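Local coordinates for RabGAP/TBC protein (Chlamydomonas reinhardtii, PDB 4P17) that is a flagellar TBC-domain protein that probably acts as a RabGAP, speeding GTP hydrolysis by a Rab GTPase, although its function is not established, at residues N84-G89 with V180-Y185; S142-R147 with A171-L176; I221-S226 with G283-R288; V246-D251 with V301-A306. All coordinates share one frame; numbering follows the deposited sequence.

Contact 1: N84-G89 with V180-Y185; sequences NKKKAG and VEDILY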
loop_
_atom_site.group_PDB
_atom_site.type_symbol
_atom_site.label_atom_id
_atom_site.label_comp_id
_atom_site.label_asym_id
_atom_site.label_seq_id
_atom_site.Cartn_x
_atom_site.Cartn_y
_atom_site.Cartn_z
ATOM N N ASN A 84 8.497 -0.728 -15.356
ATOM C CA ASN A 84 8.703 -0.318 -16.763
ATOM C C ASN A 84 9.743 -1.207 -17.420
ATOM O O ASN A 84 9.579 -1.626 -18.563
ATOM C CB ASN A 84 9.137 1.138 -16.872
ATOM C CG ASN A 84 7.977 2.122 -16.745
ATOM O OD1 ASN A 84 6.843 1.800 -17.050
ATOM N ND2 ASN A 84 8.275 3.336 -16.258
ATOM N N LYS A 85 10.796 -1.496 -16.667
ATOM C CA LYS A 85 11.884 -2.338 -17.141
ATOM C C LYS A 85 11.407 -3.767 -17.331
ATOM O O LYS A 85 11.811 -4.429 -18.273
ATOM C CB LYS A 85 13.054 -2.332 -16.164
ATOM C CG LYS A 85 13.744 -0.990 -15.982
ATOM C CD LYS A 85 14.805 -1.039 -14.870
ATOM C CE LYS A 85 14.197 -1.176 -13.469
ATOM N NZ LYS A 85 15.123 -1.836 -12.492
ATOM N N LYS A 86 10.532 -4.245 -16.450
ATOM C CA LYS A 86 10.018 -5.605 -16.603
ATOM C C LYS A 86 9.110 -5.679 -17.803
ATOM O O LYS A 86 9.214 -6.623 -18.593
ATOM C CB LYS A 86 9.265 -6.073 -15.351
ATOM C CG LYS A 86 10.114 -6.062 -14.111
ATOM C CD LYS A 86 9.290 -6.299 -12.892
ATOM C CE LYS A 86 8.904 -7.770 -12.783
ATOM N NZ LYS A 86 10.061 -8.653 -12.502
ATOM N N LYS A 87 8.228 -4.687 -17.951
ATOM C CA LYS A 87 7.347 -4.626 -19.099
ATOM C C LYS A 87 8.137 -4.668 -20.398
ATOM O O LYS A 87 7.803 -5.405 -21.325
ATOM C CB LYS A 87 6.502 -3.354 -19.053
ATOM C CG LYS A 87 5.451 -3.313 -20.096
ATOM C CD LYS A 87 4.696 -1.997 -20.034
ATOM C CE LYS A 87 3.775 -1.819 -21.213
ATOM N NZ LYS A 87 3.168 -0.442 -21.232
ATOM N N ALA A 88 9.187 -3.866 -20.453
ATOM C CA ALA A 88 9.953 -3.698 -21.683
ATOM C C ALA A 88 10.767 -4.945 -22.021
ATOM O O ALA A 88 11.212 -5.097 -23.159
ATOM C CB ALA A 88 10.861 -2.491 -21.568
ATOM N N GLY A 89 10.952 -5.822 -21.033
ATOM C CA GLY A 89 11.682 -7.059 -21.208
ATOM C C GLY A 89 10.801 -8.216 -21.633
ATOM O O GLY A 89 11.262 -9.348 -21.732
ATOM N N VAL A 180 5.806 -8.162 -6.071
ATOM C CA VAL A 180 5.944 -9.549 -5.668
ATOM C C VAL A 180 7.323 -10.071 -5.985
ATOM O O VAL A 180 7.911 -10.774 -5.168
ATOM C CB VAL A 180 4.915 -10.430 -6.377
ATOM C CG1 VAL A 180 5.070 -11.875 -5.988
ATOM C CG2 VAL A 180 3.519 -9.965 -6.054
ATOM N N GLU A 181 7.830 -9.767 -7.179
ATOM C CA GLU A 181 9.041 -10.432 -7.626
ATOM C C GLU A 181 10.332 -9.735 -7.213
ATOM O O GLU A 181 11.354 -10.406 -7.047
ATOM C CB GLU A 181 8.995 -10.602 -9.140
ATOM C CG GLU A 181 7.751 -11.367 -9.569
ATOM C CD GLU A 181 7.433 -11.245 -11.035
ATOM O OE1 GLU A 181 8.344 -11.000 -11.876
ATOM O OE2 GLU A 181 6.239 -11.365 -11.351
ATOM N N ASP A 182 10.304 -8.408 -7.047
ATOM C CA ASP A 182 11.552 -7.621 -6.951
ATOM C C ASP A 182 11.633 -6.768 -5.682
ATOM O O ASP A 182 12.708 -6.509 -5.183
ATOM C CB ASP A 182 11.705 -6.709 -8.177
ATOM C CG ASP A 182 11.711 -7.495 -9.475
ATOM O OD1 ASP A 182 12.256 -8.616 -9.474
ATOM O OD2 ASP A 182 11.180 -7.001 -10.479
ATOM N N ILE A 183 10.485 -6.354 -5.171
ATOM C CA ILE A 183 10.456 -5.431 -4.034
ATOM C C ILE A 183 10.257 -6.194 -2.719
ATOM O O ILE A 183 11.090 -6.073 -1.810
ATOM C CB ILE A 183 9.387 -4.386 -4.206
ATOM C CG1 ILE A 183 9.702 -3.540 -5.456
ATOM C CG2 ILE A 183 9.330 -3.488 -2.964
ATOM C CD1 ILE A 183 8.681 -2.418 -5.744
ATOM N N LEU A 184 9.199 -6.988 -2.619
ATOM C CA LEU A 184 8.968 -7.782 -1.404
ATOM C C LEU A 184 9.935 -8.968 -1.381
ATOM O O LEU A 184 10.433 -9.385 -2.416
ATOM C CB LEU A 184 7.528 -8.265 -1.339
ATOM C CG LEU A 184 6.441 -7.170 -1.331
ATOM C CD1 LEU A 184 5.082 -7.760 -1.701
ATOM C CD2 LEU A 184 6.354 -6.460 -0.005
ATOM N N TYR A 185 10.203 -9.516 -0.202
ATOM C CA TYR A 185 11.062 -10.675 -0.140
ATOM C C TYR A 185 10.360 -11.865 -0.790
ATOM O O TYR A 185 9.129 -11.978 -0.729
ATOM C CB TYR A 185 11.438 -10.990 1.288
ATOM C CG TYR A 185 12.585 -10.178 1.831
ATOM C CD1 TYR A 185 12.683 -8.820 1.600
ATOM C CD2 TYR A 185 13.580 -10.787 2.588
ATOM C CE1 TYR A 185 13.747 -8.075 2.117
ATOM C CE2 TYR A 185 14.610 -10.062 3.136
ATOM C CZ TYR A 185 14.702 -8.700 2.889
ATOM O OH TYR A 185 15.754 -7.976 3.413
#
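The ammonium group of Lys86 sits between two carboxylates from consecutive residues, Glu181 and Asp182, and forms a salt bridge with each. NZ of Lys86 lies 2.8 Å from OD2 of Asp182, which it meets on the syn side, 24° out of the carboxylate plane. Its bond to OE1 of Glu181, at 3.0 Å, is made differently, the nitrogen standing well above the plane of that carboxylate. Bends at chi3 (76°) and chi4 (68°) curl the end of the lysine round OD2 of Asp182, which also comes within 3.1 Å of Lys86 CD. Two negative groups sharing one cation should ease the mutual repulsion that their adjacent positions would otherwise bring. Shortening this side chain to an alanine is likely to leave the two carboxylates without their common counter-charge and remove the ionic tie between helix 83-88 and helix 169-183. The other oxygen of Glu181, OE2, accepts hydrogen bonds from Tyr141 OH and His144 NE2, which probably helps to orient OE1 toward the lysine. The network lies at the surface of the all-helical TBC domain. It ties the short helix 83-88 to the C-terminal end of helix 169-183, where Lys86 also packs on Ala177, while Tyr141 and His144 bring in helix 128-144.

Contact 2: S142-R147 with A171-L176; sequences SVHNER and AAFWLL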
loop_
_atom_site.group_PDB
_atom_site.type_symbol
_atom_site.label_atom_id
_atom_site.label_comp_id
_atom_site.label_asym_id
_atom_site.label_seq_id
_atom_site.Cartn_x
_atom_site.Cartn_y
_atom_site.Cartn_z
ATOM N N SER A 142 -1.686 -14.771 -11.859
ATOM C CA SER A 142 -1.686 -16.109 -11.254
ATOM C C SER A 142 -1.116 -17.195 -12.163
ATOM O O SER A 142 -0.585 -18.212 -11.682
ATOM C CB SER A 142 -3.113 -16.489 -10.838
ATOM O OG SER A 142 -3.870 -16.910 -11.955
ATOM N N VAL A 143 -1.235 -16.987 -13.473
ATOM C CA VAL A 143 -0.612 -17.871 -14.458
ATOM C C VAL A 143 0.796 -17.396 -14.836
ATOM O O VAL A 143 1.653 -18.210 -15.171
ATOM C CB VAL A 143 -1.481 -18.007 -15.727
ATOM C CG1 VAL A 143 -2.827 -18.654 -15.353
ATOM C CG2 VAL A 143 -1.700 -16.658 -16.417
ATOM N N HIS A 144 1.045 -16.097 -14.756
ATOM C CA HIS A 144 2.377 -15.557 -15.030
ATOM C C HIS A 144 3.410 -16.048 -14.019
ATOM O O HIS A 144 4.542 -16.352 -14.365
ATOM C CB HIS A 144 2.293 -14.050 -15.027
ATOM C CG HIS A 144 3.565 -13.365 -14.733
ATOM N ND1 HIS A 144 4.579 -13.231 -15.654
ATOM C CD2 HIS A 144 3.979 -12.729 -13.615
ATOM C CE1 HIS A 144 5.570 -12.551 -15.102
ATOM N NE2 HIS A 144 5.221 -12.225 -13.874
ATOM N N ASN A 145 2.991 -16.087 -12.759
ATOM C CA ASN A 145 3.803 -16.500 -11.628
ATOM C C ASN A 145 3.050 -17.588 -10.915
ATOM O O ASN A 145 2.306 -17.365 -9.971
ATOM C CB ASN A 145 4.066 -15.305 -10.715
ATOM C CG ASN A 145 5.028 -15.628 -9.599
ATOM O OD1 ASN A 145 5.282 -16.790 -9.299
ATOM N ND2 ASN A 145 5.549 -14.599 -8.968
ATOM N N GLU A 146 3.194 -18.797 -11.433
ATOM C CA GLU A 146 2.440 -19.922 -10.924
ATOM C C GLU A 146 2.899 -20.302 -9.527
ATOM O O GLU A 146 2.155 -20.944 -8.789
ATOM C CB GLU A 146 2.579 -21.123 -11.874
ATOM N N ARG A 147 4.128 -19.928 -9.169
ATOM C CA ARG A 147 4.675 -20.364 -7.888
ATOM C C ARG A 147 3.935 -19.631 -6.788
ATOM O O ARG A 147 3.645 -20.203 -5.737
ATOM C CB ARG A 147 6.197 -20.120 -7.801
ATOM N N ALA A 171 -0.743 -1.738 -16.525
ATOM C CA ALA A 171 0.157 -1.079 -15.571
ATOM C C ALA A 171 0.086 -1.766 -14.200
ATOM O O ALA A 171 1.085 -2.015 -13.538
ATOM C CB ALA A 171 -0.195 0.384 -15.443
ATOM N N ALA A 172 -1.117 -2.024 -13.777
ATOM C CA ALA A 172 -1.334 -2.672 -12.492
ATOM C C ALA A 172 -0.702 -4.055 -12.472
ATOM O O ALA A 172 -0.059 -4.437 -11.505
ATOM C CB ALA A 172 -2.822 -2.721 -12.200
ATOM N N PHE A 173 -0.833 -4.798 -13.573
ATOM C CA PHE A 173 -0.176 -6.082 -13.703
ATOM C C PHE A 173 1.363 -5.994 -13.564
ATOM O O PHE A 173 1.979 -6.766 -12.857
ATOM C CB PHE A 173 -0.545 -6.708 -15.054
ATOM C CG PHE A 173 0.213 -7.964 -15.358
ATOM C CD1 PHE A 173 -0.264 -9.203 -14.931
ATOM C CD2 PHE A 173 1.381 -7.907 -16.110
ATOM C CE1 PHE A 173 0.421 -10.363 -15.227
ATOM C CE2 PHE A 173 2.106 -9.063 -16.389
ATOM C CZ PHE A 173 1.619 -10.286 -15.974
ATOM N N TRP A 174 1.990 -5.021 -14.211
ATOM C CA TRP A 174 3.434 -4.947 -14.157
ATOM C C TRP A 174 3.915 -4.397 -12.788
ATOM O O TRP A 174 4.982 -4.789 -12.288
ATOM C CB TRP A 174 3.955 -4.116 -15.335
ATOM C CG TRP A 174 3.826 -4.882 -16.604
ATOM C CD1 TRP A 174 3.038 -4.590 -17.678
ATOM C CD2 TRP A 174 4.518 -6.094 -16.933
ATOM N NE1 TRP A 174 3.212 -5.544 -18.671
ATOM C CE2 TRP A 174 4.099 -6.484 -18.226
ATOM C CE3 TRP A 174 5.447 -6.886 -16.259
ATOM C CZ2 TRP A 174 4.588 -7.635 -18.853
ATOM C CZ3 TRP A 174 5.904 -8.043 -16.860
ATOM C CH2 TRP A 174 5.482 -8.399 -18.155
ATOM N N LEU A 175 3.109 -3.554 -12.160
ATOM C CA LEU A 175 3.460 -3.048 -10.820
ATOM C C LEU A 175 3.339 -4.170 -9.783
ATOM O O LEU A 175 4.176 -4.285 -8.889
ATOM C CB LEU A 175 2.592 -1.846 -10.442
ATOM C CG LEU A 175 2.931 -1.108 -9.136
ATOM C CD1 LEU A 175 4.277 -0.348 -9.192
ATOM C CD2 LEU A 175 1.827 -0.107 -8.829
ATOM N N LEU A 176 2.298 -4.991 -9.901
ATOM C CA LEU A 176 2.138 -6.157 -9.052
ATOM C C LEU A 176 3.352 -7.104 -9.236
ATOM O O LEU A 176 3.916 -7.610 -8.274
ATOM C CB LEU A 176 0.824 -6.864 -9.381
ATOM C CG LEU A 176 0.530 -8.118 -8.552
ATOM C CD1 LEU A 176 0.331 -7.784 -7.060
ATOM C CD2 LEU A 176 -0.687 -8.832 -9.109
#
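One face of the His144 imidazole is covered by the edge of the Phe173 ring, whose CZ lies 3.8 Å from His144 CG and is displaced toward the rim of the imidazole. The pair is edge-to-face (T-shaped), with centroids 5.3 Å apart and planes inclined at 66°. The phenyl ring also turns an edge atom to the indole: CE2 of Phe173 stands 3.6 Å above the Trp174 ring plane, over its centre. Phe173 CZ also touches the histidine stem, 3.9 Å from His144 CB. With CG trans to the backbone N (chi1 173°), Phe173 swings its ring out from helix 169-183 toward the end of helix 128-144. These two helices belong to the all-alpha TBC domain, and the aromatic pair joins them where helix 128-144 finishes, Asn145 being the first residue to leave helical geometry. On the imidazole, ND1 is hydrogen-bonded to Tyr94 OH and NE2 is engaged as well, which should restrain rotation of the ring. Farther round, Tyr95 meets the Phe173 ring and His90 that of Trp174.

Contact 3: I221-S226 with G283-R288; sequences IDFDIS and GELLMR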
loop_
_atom_site.group_PDB
_atom_site.type_symbol
_atom_site.label_atom_id
_atom_site.label_comp_id
_atom_site.label_asym_id
_atom_site.label_seq_id
_atom_site.Cartn_x
_atom_site.Cartn_y
_atom_site.Cartn_z
ATOM N N ILE A 221 -1.175 -7.557 28.612
ATOM C CA ILE A 221 -2.510 -7.952 28.132
ATOM C C ILE A 221 -2.415 -9.119 27.153
ATOM O O ILE A 221 -3.428 -9.579 26.640
ATOM C CB ILE A 221 -3.290 -6.778 27.478
ATOM C CG1 ILE A 221 -2.651 -6.339 26.153
ATOM C CG2 ILE A 221 -3.405 -5.593 28.470
ATOM C CD1 ILE A 221 -3.450 -5.281 25.411
ATOM N N ASP A 222 -1.197 -9.602 26.945
ATOM C CA ASP A 222 -0.919 -10.725 26.054
ATOM C C ASP A 222 -1.342 -10.385 24.626
ATOM O O ASP A 222 -1.905 -11.223 23.935
ATOM C CB ASP A 222 -1.633 -12.009 26.516
ATOM C CG ASP A 222 -1.108 -12.541 27.847
ATOM O OD1 ASP A 222 0.075 -12.296 28.175
ATOM O OD2 ASP A 222 -1.883 -13.219 28.561
ATOM N N PHE A 223 -1.076 -9.150 24.200
ATOM C CA PHE A 223 -1.421 -8.738 22.840
ATOM C C PHE A 223 -0.303 -9.102 21.890
ATOM O O PHE A 223 0.847 -8.756 22.121
ATOM C CB PHE A 223 -1.709 -7.247 22.759
ATOM C CG PHE A 223 -2.042 -6.800 21.369
ATOM C CD1 PHE A 223 -3.263 -7.096 20.809
ATOM C CD2 PHE A 223 -1.119 -6.122 20.615
ATOM C CE1 PHE A 223 -3.552 -6.703 19.519
ATOM C CE2 PHE A 223 -1.408 -5.729 19.347
ATOM C CZ PHE A 223 -2.621 -6.030 18.797
ATOM N N ASP A 224 -0.666 -9.815 20.821
ATOM C CA ASP A 224 0.255 -10.254 19.774
ATOM C C ASP A 224 0.179 -9.268 18.616
ATOM O O ASP A 224 -0.861 -9.184 17.974
ATOM C CB ASP A 224 -0.155 -11.651 19.297
ATOM C CG ASP A 224 0.832 -12.271 18.331
ATOM O OD1 ASP A 224 1.969 -11.764 18.195
ATOM O OD2 ASP A 224 0.455 -13.285 17.704
ATOM N N ILE A 225 1.240 -8.511 18.357
ATOM C CA ILE A 225 1.161 -7.437 17.353
ATOM C C ILE A 225 0.845 -8.006 15.961
ATOM O O ILE A 225 0.350 -7.304 15.079
ATOM C CB ILE A 225 2.480 -6.596 17.304
ATOM C CG1 ILE A 225 2.410 -5.485 16.235
ATOM C CG2 ILE A 225 3.687 -7.468 17.049
ATOM C CD1 ILE A 225 1.358 -4.466 16.484
ATOM N N SER A 226 1.115 -9.285 15.767
ATOM C CA SER A 226 0.913 -9.875 14.447
ATOM C C SER A 226 -0.574 -9.963 14.108
ATOM O O SER A 226 -0.947 -10.082 12.928
ATOM C CB SER A 226 1.574 -11.246 14.373
ATOM O OG SER A 226 1.103 -12.106 15.401
ATOM N N GLY A 283 -8.293 -8.236 22.774
ATOM C CA GLY A 283 -9.295 -8.113 21.725
ATOM C C GLY A 283 -9.769 -6.676 21.559
ATOM O O GLY A 283 -9.900 -6.197 20.431
ATOM N N GLU A 284 -9.994 -5.968 22.670
ATOM C CA GLU A 284 -10.470 -4.598 22.590
ATOM C C GLU A 284 -9.461 -3.695 21.905
ATOM O O GLU A 284 -9.823 -2.790 21.141
ATOM C CB GLU A 284 -10.771 -4.065 23.985
ATOM C CG GLU A 284 -11.193 -2.606 24.040
ATOM C CD GLU A 284 -12.596 -2.370 23.545
ATOM O OE1 GLU A 284 -13.193 -3.308 22.966
ATOM O OE2 GLU A 284 -13.108 -1.244 23.752
ATOM N N LEU A 285 -8.190 -3.926 22.209
ATOM C CA LEU A 285 -7.137 -3.087 21.683
ATOM C C LEU A 285 -7.066 -3.246 20.182
ATOM O O LEU A 285 -6.898 -2.273 19.461
ATOM C CB LEU A 285 -5.798 -3.433 22.332
ATOM C CG LEU A 285 -4.629 -2.518 21.942
ATOM C CD1 LEU A 285 -3.657 -2.356 23.111
ATOM C CD2 LEU A 285 -3.901 -3.059 20.712
ATOM N N LEU A 286 -7.200 -4.480 19.727
ATOM C CA LEU A 286 -7.250 -4.771 18.294
ATOM C C LEU A 286 -8.354 -3.989 17.588
ATOM O O LEU A 286 -8.092 -3.255 16.616
ATOM C CB LEU A 286 -7.444 -6.261 18.094
ATOM C CG LEU A 286 -7.551 -6.782 16.675
ATOM C CD1 LEU A 286 -6.169 -6.684 15.982
ATOM C CD2 LEU A 286 -8.063 -8.200 16.713
ATOM N N MET A 287 -9.594 -4.142 18.059
ATOM C CA MET A 287 -10.716 -3.392 17.470
ATOM C C MET A 287 -10.496 -1.872 17.498
ATOM O O MET A 287 -10.723 -1.182 16.510
ATOM C CB MET A 287 -12.032 -3.725 18.189
ATOM N N ARG A 288 -10.069 -1.334 18.635
ATOM C CA ARG A 288 -9.846 0.100 18.750
ATOM C C ARG A 288 -8.736 0.611 17.818
ATOM O O ARG A 288 -8.869 1.646 17.204
ATOM C CB ARG A 288 -9.505 0.458 20.195
ATOM C CG ARG A 288 -10.714 0.497 21.101
#
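Leu285 lies across Phe223 at about a right angle and sets one methyl, CD2, squarely on the face of the phenyl ring. This is a CH-pi contact: CD2 of Leu285 is 3.8 Å from the centroid of the Phe223 ring and only 11° off its normal, roughly equidistant from the ring carbons. The other methyl, CD1, turns to Ile221 and meets its CD1 at 3.7 Å, again with the two side chains crossing steeply, so the fork of the leucine divides its contacts between the two residues. Leu286 approaches Phe223 at the rim, its CB 4.2 Å from Phe223 CE1 and near the ring plane. Face and edge of one ring are thus met by consecutive residues of a single helical turn. Phe223 reaches them with CG trans to the backbone N (chi1 179°). A serine at Phe223 would probably leave the CD2 methyl of Leu285 without the surface it rests on and open a gap beside Leu286. Between Ile221 and Phe223 the chain turns through Asp222, whose positive phi belongs to a Schellman motif closing helix 212-221. The apolar cluster fastens the link between helix 212-221 and helix 226-234 to helix 282-294; Phe218 meets the Phe223 ring from the first of these, and Leu228 of the second touches both Phe223 and Leu286.

Contact 4: V246-D251 with V301-A306; sequences VMRTWD and VLMATA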
loop_
_atom_site.group_PDB
_atom_site.type_symbol
_atom_site.label_atom_id
_atom_site.label_comp_id
_atom_site.label_asym_id
_atom_site.label_seq_id
_atom_site.Cartn_x
_atom_site.Cartn_y
_atom_site.Cartn_z
ATOM N N VAL A 246 -2.674 5.328 2.361
ATOM C CA VAL A 246 -2.039 4.124 1.826
ATOM C C VAL A 246 -1.066 4.495 0.703
ATOM O O VAL A 246 0.074 4.009 0.682
ATOM C CB VAL A 246 -3.065 3.111 1.268
ATOM C CG1 VAL A 246 -2.356 1.903 0.642
ATOM C CG2 VAL A 246 -4.025 2.622 2.330
ATOM N N MET A 247 -1.497 5.354 -0.219
ATOM C CA MET A 247 -0.677 5.638 -1.407
ATOM C C MET A 247 0.621 6.327 -1.032
ATOM O O MET A 247 1.632 6.171 -1.717
ATOM C CB MET A 247 -1.418 6.517 -2.421
ATOM C CG MET A 247 -2.780 6.061 -2.767
ATOM S SD MET A 247 -2.764 4.486 -3.575
ATOM C CE MET A 247 -4.533 4.405 -3.950
ATOM N N ARG A 248 0.629 7.076 0.067
ATOM C CA ARG A 248 1.885 7.663 0.503
ATOM C C ARG A 248 2.854 6.606 1.007
ATOM O O ARG A 248 4.083 6.694 0.781
ATOM C CB ARG A 248 1.642 8.694 1.595
ATOM C CG ARG A 248 1.083 9.994 1.080
ATOM C CD ARG A 248 2.152 10.846 0.404
ATOM N NE ARG A 248 3.276 11.135 1.291
ATOM C CZ ARG A 248 3.262 12.098 2.215
ATOM N NH1 ARG A 248 2.194 12.888 2.348
ATOM N NH2 ARG A 248 4.321 12.288 2.983
ATOM N N THR A 249 2.338 5.588 1.673
ATOM C CA THR A 249 3.201 4.460 2.048
ATOM C C THR A 249 3.746 3.782 0.777
ATOM O O THR A 249 4.924 3.382 0.695
ATOM C CB THR A 249 2.498 3.405 2.946
ATOM O OG1 THR A 249 1.622 2.571 2.186
ATOM C CG2 THR A 249 1.725 4.046 4.098
ATOM N N TRP A 250 2.895 3.691 -0.226
ATOM C CA TRP A 250 3.272 3.029 -1.474
ATOM C C TRP A 250 4.293 3.845 -2.258
ATOM O O TRP A 250 5.235 3.278 -2.870
ATOM C CB TRP A 250 2.018 2.778 -2.316
ATOM C CG TRP A 250 1.136 1.628 -1.806
ATOM C CD1 TRP A 250 1.206 0.987 -0.558
ATOM C CD2 TRP A 250 0.077 0.982 -2.528
ATOM N NE1 TRP A 250 0.250 -0.015 -0.505
ATOM C CE2 TRP A 250 -0.461 -0.024 -1.688
ATOM C CE3 TRP A 250 -0.466 1.152 -3.818
ATOM C CZ2 TRP A 250 -1.528 -0.857 -2.093
ATOM C CZ3 TRP A 250 -1.539 0.315 -4.211
ATOM C CH2 TRP A 250 -2.040 -0.675 -3.350
ATOM N N ASP A 251 4.135 5.168 -2.242
ATOM C CA ASP A 251 5.160 6.064 -2.827
ATOM C C ASP A 251 6.553 5.633 -2.383
ATOM O O ASP A 251 7.431 5.381 -3.180
ATOM C CB ASP A 251 4.975 7.533 -2.434
ATOM C CG ASP A 251 3.721 8.178 -3.044
ATOM O OD1 ASP A 251 3.202 7.634 -4.024
ATOM O OD2 ASP A 251 3.282 9.251 -2.542
ATOM N N VAL A 301 1.771 13.449 8.589
ATOM C CA VAL A 301 2.321 13.108 9.890
ATOM C C VAL A 301 2.694 11.632 9.946
ATOM O O VAL A 301 3.704 11.263 10.580
ATOM C CB VAL A 301 1.335 13.460 10.985
ATOM C CG1 VAL A 301 1.798 12.927 12.343
ATOM C CG2 VAL A 301 1.140 14.970 10.992
ATOM N N LEU A 302 1.912 10.778 9.301
ATOM C CA LEU A 302 2.285 9.358 9.292
ATOM C C LEU A 302 3.671 9.174 8.689
ATOM O O LEU A 302 4.505 8.433 9.229
ATOM C CB LEU A 302 1.278 8.495 8.513
ATOM C CG LEU A 302 1.638 6.992 8.541
ATOM C CD1 LEU A 302 1.660 6.419 9.971
ATOM C CD2 LEU A 302 0.644 6.207 7.679
ATOM N N MET A 303 3.922 9.756 7.526
ATOM C CA MET A 303 5.196 9.463 6.867
ATOM C C MET A 303 6.344 10.180 7.590
ATOM O O MET A 303 7.441 9.645 7.752
ATOM C CB MET A 303 5.164 9.861 5.409
ATOM C CG MET A 303 4.113 9.115 4.603
ATOM S SD MET A 303 4.146 7.333 4.874
ATOM C CE MET A 303 5.690 6.774 4.133
ATOM N N ALA A 304 6.106 11.414 8.004
ATOM C CA ALA A 304 7.137 12.132 8.715
ATOM C C ALA A 304 7.495 11.375 10.012
ATOM O O ALA A 304 8.672 11.289 10.422
ATOM C CB ALA A 304 6.678 13.531 9.009
ATOM N N THR A 305 6.490 10.788 10.647
ATOM C CA THR A 305 6.766 10.036 11.869
ATOM C C THR A 305 7.547 8.764 11.516
ATOM O O THR A 305 8.506 8.421 12.197
ATOM C CB THR A 305 5.483 9.703 12.654
ATOM O OG1 THR A 305 4.817 10.929 13.000
ATOM C CG2 THR A 305 5.807 8.934 13.926
ATOM N N ALA A 306 7.178 8.093 10.427
ATOM C CA ALA A 306 7.891 6.885 10.007
ATOM C C ALA A 306 9.376 7.107 9.786
ATOM O O ALA A 306 10.195 6.190 10.002
ATOM C CB ALA A 306 7.261 6.324 8.726
#
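Met303 lays its CG over one face of the Arg248 guanidinium, 3.9 Å from Arg248 CZ, while its CB comes to 3.5 Å from Arg248 NH2. The setting is a buried helix-helix packing within the all-alpha TBC fold: the segments 246-251 and 301-306 run in broadly the same direction, and their axes approach to 10.2 Å and cross at -36°. Bends at chi2 (-48°) and chi3 (-69°) fold the thioether back against the neighbouring helix, so that Met303 CE rests 4.0 Å from Thr249 CA and SD lies beside the CG2 methyl of the same threonine. Leu302 adds a looser apolar contact to that methyl through CD2. The guanidinium is probably steadied in this orientation by polar partners beyond the two segments: NH2 donates to the backbone O of Arg65, and NH1 forms a salt bridge with Asp300, just ahead of segment 301-306. Val264 of helix 259-271 packs on both Thr249 and Leu302, filling in beside them. The threonine meets helix 299-306 with its methyl, its hydroxyl being turned back to its own helix: OG1 of Thr249 donates to Val246 O at 2.6 Å, in the carbonyl plane and on a lone pair, and that oxygen also accepts from Trp250 N.

How the contacts relate
Contacts 1 and 2 form one neighbourhood, their centres about 9 Å apart, with helix 169-183 common to both. Along the chain, the segments of contact 2 fall between those of contact 1, and the probable hydrogen bond from His144 to Glu181 couples them directly. Contacts 3 and 4 come later and interlock in sequence, with alternating segments, although about 23 Å separates their centres; helices 282-294 and 299-306, which supply their second segments, are consecutive. Contacts 1 and 3 lie on opposite sides of the chain's centre, their centres about 35 Å apart, whereas contact 4 is the most central. Together they join helices spread across a strand-free, all-helical TBC protein.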